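Local coordinates for CELL WALL surface anchor family protein (Streptococcus pneumoniae, PDB 3ZGH) that binds keratin 10 through this basic, MSCRAMM-type domain of a serine-rich repeat surface protein, probably helping pneumococci adhere to host cells, at residues Y41-Y46 with G75-M80. Sequence-based numbering, arbitrary orientation.
Sequences YRVPIY and GNISSM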
ATOM      1  N   TYR A  41      10.885  -0.816  16.987  1.00 36.61           N
ATOM      2  CA  TYR A  41      11.819  -1.934  16.958  1.00 38.17           C
ATOM      3  C   TYR A  41      13.138  -1.589  16.239  1.00 40.30           C
ATOM      4  O   TYR A  41      14.056  -2.395  16.220  1.00 41.84           O
ATOM      5  CB  TYR A  41      11.131  -3.184  16.357  1.00 37.44           C
ATOM      6  CG  TYR A  41      10.069  -3.711  17.305  1.00 38.57           C
ATOM      7  CD1 TYR A  41      10.429  -4.393  18.459  1.00 42.77           C
ATOM      8  CD2 TYR A  41       8.722  -3.447  17.092  1.00 36.59           C
ATOM      9  CE1 TYR A  41       9.454  -4.844  19.370  1.00 43.50           C
ATOM     10  CE2 TYR A  41       7.737  -3.903  17.993  1.00 37.71           C
ATOM     11  CZ  TYR A  41       8.119  -4.587  19.122  1.00 41.09           C
ATOM     12  OH  TYR A  41       7.148  -5.014  19.993  1.00 42.30           O
ATOM     13  N   ARG A  42      13.212  -0.389  15.659  1.00 37.94           N
ATOM     14  CA  ARG A  42      14.433   0.109  14.996  1.00 36.51           C
ATOM     15  C   ARG A  42      14.890  -0.882  13.935  1.00 34.91           C
ATOM     16  O   ARG A  42      16.048  -1.322  13.909  1.00 37.30           O
ATOM     17  CB  ARG A  42      15.530   0.388  16.025  1.00 39.82           C
ATOM     18  CG  ARG A  42      15.059   1.332  17.127  1.00 50.79           C
ATOM     19  CD  ARG A  42      16.192   1.869  18.009  1.00 67.03           C
ATOM     20  NE  ARG A  42      16.065   3.316  18.173  1.00 81.41           N
ATOM     21  CZ  ARG A  42      16.899   4.226  17.668  1.00 92.12           C
ATOM     22  NH1 ARG A  42      17.976   3.869  16.974  1.00 95.43           N
ATOM     23  NH2 ARG A  42      16.665   5.516  17.877  1.00 96.80           N
ATOM     24  N   VAL A  43      13.955  -1.242  13.058  1.00 32.53           N
ATOM     25  CA  VAL A  43      14.236  -2.149  11.969  1.00 31.56           C
ATOM     26  C   VAL A  43      13.612  -1.520  10.738  1.00 31.87           C
ATOM     27  O   VAL A  43      12.732  -0.662  10.860  1.00 33.12           O
ATOM     28  CB  VAL A  43      13.603  -3.548  12.206  1.00 38.54           C
ATOM     29  CG1 VAL A  43      14.284  -4.280  13.357  1.00 40.85           C
ATOM     30  CG2 VAL A  43      12.092  -3.432  12.469  1.00 36.16           C
ATOM     31  N   PRO A  44      14.048  -1.937   9.551  1.00 31.32           N
ATOM     32  CA  PRO A  44      13.385  -1.427   8.347  1.00 30.38           C
ATOM     33  C   PRO A  44      11.984  -1.983   8.206  1.00 28.42           C
ATOM     34  O   PRO A  44      11.701  -3.081   8.675  1.00 29.13           O
ATOM     35  CB  PRO A  44      14.250  -1.966   7.198  1.00 30.81           C
ATOM     36  CG  PRO A  44      15.590  -2.271   7.829  1.00 33.65           C
ATOM     37  CD  PRO A  44      15.248  -2.730   9.242  1.00 33.89           C
ATOM     38  N   ILE A  45      11.126  -1.233   7.534  1.00 26.43           N
ATOM     39  CA  ILE A  45       9.826  -1.739   7.112  1.00 25.08           C
ATOM     40  C   ILE A  45       9.753  -1.350   5.645  1.00 25.20           C
ATOM     41  O   ILE A  45      10.356  -0.330   5.250  1.00 26.48           O
ATOM     42  CB  ILE A  45       8.685  -1.145   7.969  1.00 24.23           C
ATOM     43  CG1 ILE A  45       7.330  -1.788   7.622  1.00 25.10           C
ATOM     44  CG2 ILE A  45       8.591   0.378   7.813  1.00 24.81           C
ATOM     45  CD1 ILE A  45       6.256  -1.443   8.659  1.00 27.41           C
ATOM     46  N   TYR A  46       9.069  -2.158   4.839  1.00 23.78           N
ATOM     47  CA  TYR A  46       9.063  -1.971   3.402  1.00 23.83           C
ATOM     48  C   TYR A  46       7.653  -1.851   2.859  1.00 23.59           C
ATOM     49  O   TYR A  46       6.678  -2.298   3.517  1.00 24.40           O
ATOM     50  CB  TYR A  46       9.753  -3.154   2.717  1.00 22.03           C
ATOM     51  CG  TYR A  46      11.150  -3.405   3.239  1.00 24.69           C
ATOM     52  CD1 TYR A  46      12.239  -2.781   2.656  1.00 27.11           C
ATOM     53  CD2 TYR A  46      11.382  -4.252   4.350  1.00 25.96           C
ATOM     54  CE1 TYR A  46      13.548  -2.988   3.121  1.00 28.75           C
ATOM     55  CE2 TYR A  46      12.696  -4.457   4.838  1.00 28.66           C
ATOM     56  CZ  TYR A  46      13.772  -3.826   4.190  1.00 29.67           C
ATOM     57  OH  TYR A  46      15.070  -3.995   4.627  1.00 30.24           O
ATOM     58  N   GLY A  75      13.644  -9.227   7.953  1.00 39.40           N
ATOM     59  CA  GLY A  75      14.572  -8.605   8.885  1.00 39.93           C
ATOM     60  C   GLY A  75      14.463  -9.249  10.265  1.00 40.52           C
ATOM     61  O   GLY A  75      13.553 -10.033  10.530  1.00 39.82           O
ATOM     62  N   ASN A  76      15.395  -8.940  11.155  1.00 42.45           N
ATOM     63  CA  ASN A  76      15.383  -9.540  12.470  1.00 46.63           C
ATOM     64  C   ASN A  76      14.368  -8.839  13.365  1.00 43.65           C
ATOM     65  O   ASN A  76      14.662  -7.801  13.966  1.00 44.06           O
ATOM     66  CB  ASN A  76      16.770  -9.462  13.109  1.00 52.51           C
ATOM     67  CG  ASN A  76      16.796 -10.085  14.501  1.00 58.35           C
ATOM     68  OD1 ASN A  76      15.877 -10.831  14.886  1.00 57.61           O
ATOM     69  ND2 ASN A  76      17.842  -9.776  15.266  1.00 63.91           N
ATOM     70  N   ILE A  77      13.159  -9.391  13.446  1.00 42.33           N
ATOM     71  CA  ILE A  77      12.144  -8.813  14.319  1.00 39.22           C
ATOM     72  C   ILE A  77      11.753  -9.837  15.382  1.00 40.45           C
ATOM     73  O   ILE A  77      10.612  -9.870  15.847  1.00 41.19           O
ATOM     74  CB  ILE A  77      10.916  -8.371  13.526  1.00 34.95           C
ATOM     75  CG1 ILE A  77      10.384  -9.507  12.662  1.00 31.19           C
ATOM     76  CG2 ILE A  77      11.264  -7.178  12.623  1.00 36.04           C
ATOM     77  CD1 ILE A  77       9.029  -9.181  11.995  1.00 29.82           C
ATOM     78  N   SER A  78      12.715 -10.670  15.772  1.00 42.40           N
ATOM     79  CA  SER A  78      12.431 -11.767  16.677  1.00 46.02           C
ATOM     80  C   SER A  78      11.953 -11.233  18.032  1.00 47.36           C
ATOM     81  O   SER A  78      11.287 -11.938  18.770  1.00 50.78           O
ATOM     82  CB  SER A  78      13.667 -12.671  16.841  1.00 50.05           C
ATOM     83  OG  SER A  78      14.788 -11.927  17.297  1.00 53.54           O
ATOM     84  N   SER A  79      12.277  -9.987  18.353  1.00 47.77           N
ATOM     85  CA  SER A  79      11.847  -9.438  19.628  1.00 51.39           C
ATOM     86  C   SER A  79      10.487  -8.701  19.528  1.00 49.73           C
ATOM     87  O   SER A  79      10.009  -8.123  20.509  1.00 51.49           O
ATOM     88  CB  SER A  79      12.928  -8.521  20.207  1.00 56.71           C
ATOM     89  OG  SER A  79      12.886  -7.240  19.622  1.00 58.47           O
ATOM     90  N   MET A  80       9.865  -8.734  18.353  1.00 44.24           N
ATOM     91  CA  MET A  80       8.574  -8.075  18.181  1.00 39.35           C
ATOM     92  C   MET A  80       7.537  -8.803  19.011  1.00 37.25           C
ATOM     93  O   MET A  80       7.447 -10.020  18.986  1.00 38.80           O
ATOM     94  CB  MET A  80       8.148  -8.044  16.703  1.00 35.45           C
ATOM     95  CG  MET A  80       6.836  -7.298  16.462  1.00 32.09           C
ATOM     96  SD  MET A  80       6.456  -7.252  14.727  1.00 32.77           S
ATOM     97  CE  MET A  80       7.621  -6.061  14.073  1.00 31.38           C
TER
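Tyr41 lays one face of its ring against Met80, a CH-pi and Met-aromatic contact that joins the hairpin between strands 28-38 and 43-53 to a loop of this MSCRAMM-type beta domain. Met80 CA sits over the Tyr41 ring, 4.0 Å from its centroid and 30° off the normal. From there the Met80 side chain crosses the phenol at about a right angle, with CG 3.8 Å from Tyr41 CE2. A bend at the last torsion (chi3 -73°) turns Met80 CE back toward Tyr41 CD2, while Met80 SD lies obliquely, 5.4 Å from the centroid of the Tyr41 ring. Ser79 adds its carbonyl O, 3.5 Å from Tyr41 CE1. The second patch is smaller: Val43 CG2 touches Ile77 CG2 at 3.8 Å, and the other Val43 methyl, CG1, rests near the backbone O of Asn76.

One step further out, a type I turn from Ile77 to Met80 shapes the loop, and the hairpin has a G1 beta bulge, with Arg42 and Val43 set together opposite Asp38. Tyr41 is fixed from outside as well, its OH hydrogen-bonded to Arg81 N and its ring edge-to-face with Tyr84. Just ahead of the turn, Asn76 closes an Asx turn: OD1 takes Ser78 OG in its carbonyl plane, on a lone pair, at 2.9 Å, and Ser78 N from above that plane at 3.3 Å.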